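Local coordinates for protein transcriptional regulator, GntR family (Ralstonia eutropha, PDB 3IHU) that probably binds DNA through an N-terminal winged helix-turn-helix domain and regulates transcription, with an all-helical FCD domain behind it, at residues A[16-21]-A[56-61]; A[142-147]-A[184-189]; A[148-151]-A[157-160]. One frame throughout, in Å; residues are numbered along the deposited sequence.

Interaction 1. Residues A[16-21]-A[56-61]; sequences SASDTV and VREALQ
Ser-18, Val-21 and Ala-59 bring the first helix of the winged helix-turn-helix domain against helix 53-65. The short helical segments 17-21 and 56-61 cross at -54°, with their axes 8.0 Å apart. The CA atoms of Ser-18 and Ala-59 are only 5.0 Å apart, so the backbones themselves come close at this point. A methyl group is the whole side chain at the centre of the crossing. Ala-59 CB points at the first helix and sits 3.3 Å from the backbone O of Ser-18. One helical turn further on, Val-21 CB lies 3.5 Å from Ala-59 CB, tighter than usual for two carbons. Val-21 CG1 is anti to the backbone N (chi1 -178°) and also lies against this methyl. The buried Ser-18 brings both backbone packing and a polar hydroxyl. Its OG, likewise anti to its N, turns toward Glu-58 and meets OE2 in a weak hydrogen bond of 3.2 Å. Glu-58 reaches it from the exposed side with an extended chain, whose CG passes 3.3 Å from Ser-18 OG. The same hydroxyl has a stronger partner in Arg-62, which follows on helix 53-65 and also forms a salt bridge with Asp-19. Ser-16 OG accepts from Asp-19 N at 3.1 Å, an ST motif. Helix 42-49 covers the apolar side: Phe-49 touches Val-21, and Leu-45 and Val-46 touch Val-56. By its place after helix 42-49, helix 53-65 is probably the recognition helix, as in other GntR proteins. The chemistry implies a close crossing of small side chains, in which a methyl packs on backbone and valine and a buried serine hydroxyl is held mainly by Arg-62.

Interaction 2. Residues A[142-147]-A[184-189]; sequences RHFYRT and DDYRRI
Segments 142-147 and 184-189 run nearly the same way, 23° apart with axes 12.0 Å from each other, and Phe-144 and Tyr-186 meet between them. Large side chains fill this distance. Phe-144 spans it with CG anti to the backbone N (chi1 179°), which sends the ring across to helix 179-195. There CZ lies 3.3 Å from the backbone O of Tyr-186, and CE2 lies 3.8 Å from Tyr-186 CB. The two rings meet obliquely, planes at 53°. Ile-189 adds its CG2 branch, 4.1 Å from Phe-144 CZ. Tyr-145 crosses Tyr-186 at about a right angle, and Tyr-186 CE1 lies in the plane of the Tyr-145 ring, at its edge. A water joins the two phenols, 2.8 Å from Tyr-145 OH; its distance to Tyr-186 OH is unusually short and so doubtful in detail. Tyr-186 OH also bonds to Arg-182, one turn earlier. The contact belongs to the helical bundle of the FCD domain. Helix 112-130 packs on Phe-144 through Leu-118 and Ser-121, helix 155-165 packs on Tyr-145, and His-208 of helix 198-219 touches Tyr-145, Tyr-186 and Ile-189.

Interaction 3. Residues A[148-151]-A[157-160]; sequences LLEM and LRRL
Arg-158 NH2 meets two acids: it bonds to Glu-150 OE1 at 2.9 Å and forms a salt bridge with Asp-153, in the turn itself. The contact ties together an alpha-alpha turn of the FCD helical bundle, where helix 134-152 doubles back into helix 155-165. The other arginine nitrogen, NH1, gives a hydrogen bond to Glu-150 OE2 at 2.8 Å, and the N-H points almost straight at the oxygen (178°). The guanidinium thus grips the carboxylate end-on, one nitrogen to each oxygen. Both oxygens lie close to the guanidinium plane, but the carboxylate is turned 40° against it. OE2 is met on its syn side, whereas OE1 is met from above the carboxylate plane. Glu-150 starts out directed away from the partner helix. A bend at chi2 (-50°) carries its carboxylate back to Arg-158, which arrives with a chain extended from CG to NE. Together the two acids fix the position and rotation of the guanidinium. The backbone O of Leu-149 lies over one of its faces. Beside the salt bridge the Leu-149 side chain makes the apolar part of the contact. The CD1 branch packs beside the start of helix 155-165, 3.8 Å from Arg-158 N, and it also touches Leu-157 CB at 3.9 Å.

Overall arrangement
Interaction 1 lies in the winged helix-turn-helix domain, the probable DNA-binding part, and interactions 2 and 3 lie in the FCD bundle. The centres of interactions 1 and 2 are about 27 Å apart, on opposite sides of the centre of the chain, and the two do not touch. Interactions 2 and 3 share helix 134-152 and meet where Ile-189 CG2 packs on Leu-148 CD1. Interactions 1 and 2 are buried. The first brings backbones close through small side chains, while the second fills a wide gap with aromatic rings and one water. Interaction 3 is partly buried. It joins helices neighbouring in sequence and combines a two-bond salt bridge with leucine packing, whereas interactions 1 and 2 join distant parts of the chain.

Interaction 1. Residues A[16-21]-A[56-61]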
# COMPACT_ATOMS: atom_id res chain seq x y z
N SER A 16 9.24 12.96 -10.76
CA SER A 16 9.57 12.70 -12.20
C SER A 16 8.33 12.23 -12.98
O SER A 16 7.38 11.70 -12.40
CB SER A 16 10.68 11.65 -12.32
OG SER A 16 10.16 10.33 -12.09
N ALA A 17 8.35 12.42 -14.30
CA ALA A 17 7.25 11.97 -15.16
C ALA A 17 7.00 10.46 -14.99
O ALA A 17 5.85 10.01 -15.02
CB ALA A 17 7.51 12.34 -16.64
N SER A 18 8.08 9.70 -14.79
CA SER A 18 8.04 8.23 -14.60
C SER A 18 7.28 7.86 -13.35
O SER A 18 6.51 6.86 -13.33
CB SER A 18 9.47 7.67 -14.52
OG SER A 18 9.51 6.30 -14.16
N ASP A 19 7.52 8.63 -12.29
CA ASP A 19 6.82 8.45 -11.03
C ASP A 19 5.30 8.54 -11.15
O ASP A 19 4.59 7.81 -10.46
CB ASP A 19 7.28 9.48 -9.99
CG ASP A 19 8.68 9.19 -9.42
OD1 ASP A 19 9.30 8.14 -9.75
OD2 ASP A 19 9.17 10.04 -8.63
N THR A 20 4.80 9.40 -12.02
CA THR A 20 3.37 9.61 -12.12
C THR A 20 2.69 8.37 -12.69
O THR A 20 1.58 8.05 -12.29
CB THR A 20 2.98 10.83 -13.00
OG1 THR A 20 3.04 10.46 -14.37
CG2 THR A 20 3.84 12.08 -12.74
N VAL A 21 3.35 7.67 -13.60
CA VAL A 21 2.85 6.36 -14.07
C VAL A 21 3.07 5.24 -13.03
O VAL A 21 2.20 4.35 -12.81
CB VAL A 21 3.51 5.98 -15.40
CG1 VAL A 21 2.97 4.68 -15.91
CG2 VAL A 21 3.33 7.12 -16.43
N VAL A 56 6.84 6.23 -19.75
CA VAL A 56 6.01 5.02 -19.62
C VAL A 56 6.90 3.79 -19.53
O VAL A 56 6.77 3.00 -18.62
CB VAL A 56 5.01 4.84 -20.78
CG1 VAL A 56 4.36 3.44 -20.73
CG2 VAL A 56 3.95 5.95 -20.76
N ARG A 57 7.83 3.67 -20.47
CA ARG A 57 8.72 2.54 -20.50
C ARG A 57 9.47 2.37 -19.19
O ARG A 57 9.55 1.26 -18.64
CB ARG A 57 9.68 2.68 -21.67
CG ARG A 57 8.98 2.47 -22.97
CD ARG A 57 9.92 2.62 -24.14
NE ARG A 57 9.13 2.81 -25.36
CZ ARG A 57 9.58 3.26 -26.52
NH1 ARG A 57 10.86 3.59 -26.69
NH2 ARG A 57 8.73 3.39 -27.53
N GLU A 58 10.01 3.47 -18.68
CA GLU A 58 10.73 3.46 -17.42
C GLU A 58 9.84 3.07 -16.25
O GLU A 58 10.24 2.28 -15.38
CB GLU A 58 11.37 4.83 -17.19
CG GLU A 58 12.04 4.93 -15.83
CD GLU A 58 12.67 6.29 -15.56
OE1 GLU A 58 13.14 6.94 -16.52
OE2 GLU A 58 12.67 6.71 -14.38
N ALA A 59 8.63 3.64 -16.20
CA ALA A 59 7.68 3.30 -15.15
C ALA A 59 7.31 1.81 -15.22
O ALA A 59 7.24 1.13 -14.19
CB ALA A 59 6.45 4.18 -15.23
N LEU A 60 7.08 1.31 -16.43
CA LEU A 60 6.74 -0.10 -16.61
C LEU A 60 7.90 -1.00 -16.14
O LEU A 60 7.64 -2.01 -15.46
CB LEU A 60 6.34 -0.43 -18.06
CG LEU A 60 4.94 0.11 -18.42
CD1 LEU A 60 4.57 -0.08 -19.88
CD2 LEU A 60 3.86 -0.50 -17.50
N GLN A 61 9.14 -0.62 -16.48
CA GLN A 61 10.33 -1.35 -16.02
C GLN A 61 10.33 -1.42 -14.50
O GLN A 61 10.55 -2.50 -13.94
CB GLN A 61 11.66 -0.72 -16.53

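Interaction 2. Residues A[142-147]-A[184-189]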
# COMPACT_ATOMS: atom_id res chain seq x y z
N ARG A 142 -2.99 5.77 2.49
CA ARG A 142 -1.67 6.12 1.99
C ARG A 142 -1.01 7.17 2.92
O ARG A 142 0.16 6.99 3.29
CB ARG A 142 -1.72 6.55 0.52
CG ARG A 142 -0.45 6.25 -0.28
CD ARG A 142 -0.62 6.34 -1.82
NE ARG A 142 -1.42 5.24 -2.40
CZ ARG A 142 -0.97 4.02 -2.69
NH1 ARG A 142 0.29 3.68 -2.47
NH2 ARG A 142 -1.80 3.12 -3.21
N HIS A 143 -1.74 8.22 3.31
CA HIS A 143 -1.21 9.22 4.20
C HIS A 143 -0.75 8.69 5.58
O HIS A 143 0.28 9.11 6.12
CB HIS A 143 -2.27 10.35 4.39
CG HIS A 143 -1.77 11.51 5.17
ND1 HIS A 143 -0.59 12.15 4.86
CD2 HIS A 143 -2.29 12.16 6.24
CE1 HIS A 143 -0.40 13.14 5.72
NE2 HIS A 143 -1.41 13.17 6.56
N PHE A 144 -1.54 7.79 6.14
CA PHE A 144 -1.21 7.12 7.38
C PHE A 144 0.14 6.40 7.27
O PHE A 144 1.03 6.61 8.09
CB PHE A 144 -2.32 6.10 7.65
CG PHE A 144 -2.14 5.31 8.88
CD1 PHE A 144 -2.08 5.92 10.10
CD2 PHE A 144 -2.06 3.93 8.82
CE1 PHE A 144 -1.96 5.17 11.25
CE2 PHE A 144 -1.94 3.18 9.98
CZ PHE A 144 -1.90 3.82 11.19
N TYR A 145 0.28 5.59 6.21
CA TYR A 145 1.52 4.84 5.98
C TYR A 145 2.69 5.76 5.77
O TYR A 145 3.76 5.55 6.34
CB TYR A 145 1.38 3.88 4.79
CG TYR A 145 0.75 2.57 5.16
CD1 TYR A 145 -0.54 2.48 5.60
CD2 TYR A 145 1.47 1.37 5.02
CE1 TYR A 145 -1.11 1.27 5.94
CE2 TYR A 145 0.91 0.16 5.37
CZ TYR A 145 -0.37 0.11 5.81
OH TYR A 145 -0.86 -1.10 6.12
N ARG A 146 2.50 6.79 4.95
CA ARG A 146 3.59 7.74 4.73
C ARG A 146 4.04 8.45 6.02
O ARG A 146 5.24 8.65 6.28
CB ARG A 146 3.21 8.75 3.63
CG ARG A 146 4.12 9.98 3.51
CD ARG A 146 5.62 9.66 3.33
NE ARG A 146 5.87 8.73 2.21
CZ ARG A 146 6.17 9.08 0.96
NH1 ARG A 146 6.26 10.35 0.61
NH2 ARG A 146 6.38 8.13 0.05
N THR A 147 3.09 8.81 6.88
CA THR A 147 3.44 9.45 8.16
C THR A 147 4.22 8.47 9.01
O THR A 147 5.25 8.83 9.61
CB THR A 147 2.17 9.95 8.88
OG1 THR A 147 1.35 10.66 7.94
CG2 THR A 147 2.50 10.84 9.99
N ASP A 184 -9.96 -0.77 12.23
CA ASP A 184 -9.62 -1.15 13.61
C ASP A 184 -8.15 -1.48 13.73
O ASP A 184 -7.48 -1.06 14.67
CB ASP A 184 -10.37 -2.36 14.11
CG ASP A 184 -10.21 -2.50 15.61
OD1 ASP A 184 -10.63 -1.55 16.30
OD2 ASP A 184 -9.59 -3.47 16.08
N ASP A 185 -7.64 -2.22 12.75
CA ASP A 185 -6.23 -2.53 12.74
C ASP A 185 -5.33 -1.27 12.71
O ASP A 185 -4.27 -1.19 13.39
CB ASP A 185 -5.89 -3.45 11.54
CG ASP A 185 -6.47 -4.85 11.68
OD1 ASP A 185 -7.01 -5.16 12.75
OD2 ASP A 185 -6.36 -5.65 10.71
N TYR A 186 -5.70 -0.31 11.86
CA TYR A 186 -4.92 0.88 11.70
C TYR A 186 -4.99 1.74 12.97
O TYR A 186 -4.03 2.39 13.33
CB TYR A 186 -5.39 1.73 10.53
CG TYR A 186 -5.34 1.11 9.15
CD1 TYR A 186 -4.31 0.26 8.79
CD2 TYR A 186 -6.30 1.39 8.21
CE1 TYR A 186 -4.24 -0.28 7.54
CE2 TYR A 186 -6.24 0.83 6.94
CZ TYR A 186 -5.20 -0.00 6.62
OH TYR A 186 -5.11 -0.60 5.38
N ARG A 187 -6.16 1.75 13.60
CA ARG A 187 -6.30 2.40 14.86
C ARG A 187 -5.40 1.77 15.91
O ARG A 187 -4.80 2.50 16.66
CB ARG A 187 -7.74 2.39 15.32
CG ARG A 187 -8.58 3.26 14.44
CD ARG A 187 -10.06 3.06 14.74
NE ARG A 187 -10.41 3.98 15.78
CZ ARG A 187 -11.63 4.43 16.02
NH1 ARG A 187 -12.68 4.02 15.27
NH2 ARG A 187 -11.79 5.30 17.00
N ARG A 188 -5.32 0.44 15.97
CA ARG A 188 -4.44 -0.21 16.96
C ARG A 188 -2.95 0.11 16.67
O ARG A 188 -2.16 0.31 17.61
CB ARG A 188 -4.66 -1.75 17.02
CG ARG A 188 -6.05 -2.15 17.56
CD ARG A 188 -6.53 -3.59 17.17
NE ARG A 188 -7.70 -3.97 17.95
CZ ARG A 188 -7.68 -4.51 19.17
NH1 ARG A 188 -6.54 -4.84 19.77
NH2 ARG A 188 -8.83 -4.77 19.80
N ILE A 189 -2.58 0.14 15.38
CA ILE A 189 -1.22 0.50 15.01
C ILE A 189 -0.89 1.91 15.56
O ILE A 189 0.10 2.09 16.23
CB ILE A 189 -0.93 0.45 13.49
CG1 ILE A 189 -0.94 -0.99 12.98
CG2 ILE A 189 0.42 1.16 13.19
CD1 ILE A 189 -1.05 -1.15 11.46
O HOH W 1 -3.10 -1.89 4.70

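Interaction 3. Residues A[148-151]-A[157-160]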
# COMPACT_ATOMS: atom_id res chain seq x y z
N LEU A 148 3.78 7.21 9.05
CA LEU A 148 4.53 6.22 9.79
C LEU A 148 5.95 6.15 9.25
O LEU A 148 6.91 6.03 10.03
CB LEU A 148 3.88 4.83 9.77
CG LEU A 148 2.55 4.69 10.51
CD1 LEU A 148 1.97 3.28 10.21
CD2 LEU A 148 2.73 5.00 12.05
N LEU A 149 6.08 6.25 7.93
CA LEU A 149 7.41 6.15 7.31
C LEU A 149 8.30 7.30 7.73
O LEU A 149 9.43 7.10 8.13
CB LEU A 149 7.28 6.10 5.80
CG LEU A 149 8.57 5.89 5.00
CD1 LEU A 149 9.26 4.51 5.27
CD2 LEU A 149 8.19 6.02 3.56
N GLU A 150 7.75 8.51 7.68
CA GLU A 150 8.50 9.71 8.01
C GLU A 150 8.91 9.70 9.45
O GLU A 150 10.01 10.15 9.78
CB GLU A 150 7.70 10.99 7.71
CG GLU A 150 7.40 11.23 6.23
CD GLU A 150 8.66 11.11 5.33
OE1 GLU A 150 9.72 11.70 5.69
OE2 GLU A 150 8.60 10.39 4.29
N MSE A 151 8.06 9.14 10.29
CA MSE A 151 8.34 9.00 11.71
C MSE A 151 9.52 8.10 12.00
O MSE A 151 10.34 8.40 12.86
CB MSE A 151 7.07 8.48 12.44
CG MSE A 151 6.06 9.55 12.72
SE MSE A 151 4.36 8.92 13.36
CE MSE A 151 5.03 8.92 15.22
N LEU A 157 13.48 1.00 4.81
CA LEU A 157 12.05 0.90 4.62
C LEU A 157 11.57 1.80 3.51
O LEU A 157 10.65 1.41 2.77
CB LEU A 157 11.29 1.27 5.90
CG LEU A 157 11.44 0.26 7.03
CD1 LEU A 157 10.58 0.76 8.22
CD2 LEU A 157 10.95 -1.10 6.61
N ARG A 158 12.17 2.98 3.39
CA ARG A 158 11.80 3.92 2.31
C ARG A 158 11.97 3.26 0.97
O ARG A 158 11.12 3.38 0.09
CB ARG A 158 12.64 5.19 2.32
CG ARG A 158 12.47 6.04 3.50
CD ARG A 158 13.28 7.34 3.33
NE ARG A 158 13.07 8.23 4.47
CZ ARG A 158 11.96 8.94 4.68
NH1 ARG A 158 10.94 8.90 3.82
NH2 ARG A 158 11.87 9.70 5.76
N ARG A 159 13.05 2.51 0.83
CA ARG A 159 13.32 1.85 -0.45
C ARG A 159 12.44 0.61 -0.69
O ARG A 159 12.10 0.34 -1.81
CB ARG A 159 14.85 1.63 -0.62
CG ARG A 159 15.39 0.24 -0.34
CD ARG A 159 16.95 0.22 -0.50
NE ARG A 159 17.41 -1.07 -1.01
CZ ARG A 159 17.28 -1.47 -2.27
N LEU A 160 12.00 -0.08 0.36
CA LEU A 160 11.03 -1.18 0.22
C LEU A 160 9.53 -0.76 0.28
O LEU A 160 8.64 -1.61 0.20
CB LEU A 160 11.18 -2.15 1.41
CG LEU A 160 12.26 -3.18 1.70
CD1 LEU A 160 13.80 -2.66 1.74
CD2 LEU A 160 11.81 -3.80 2.99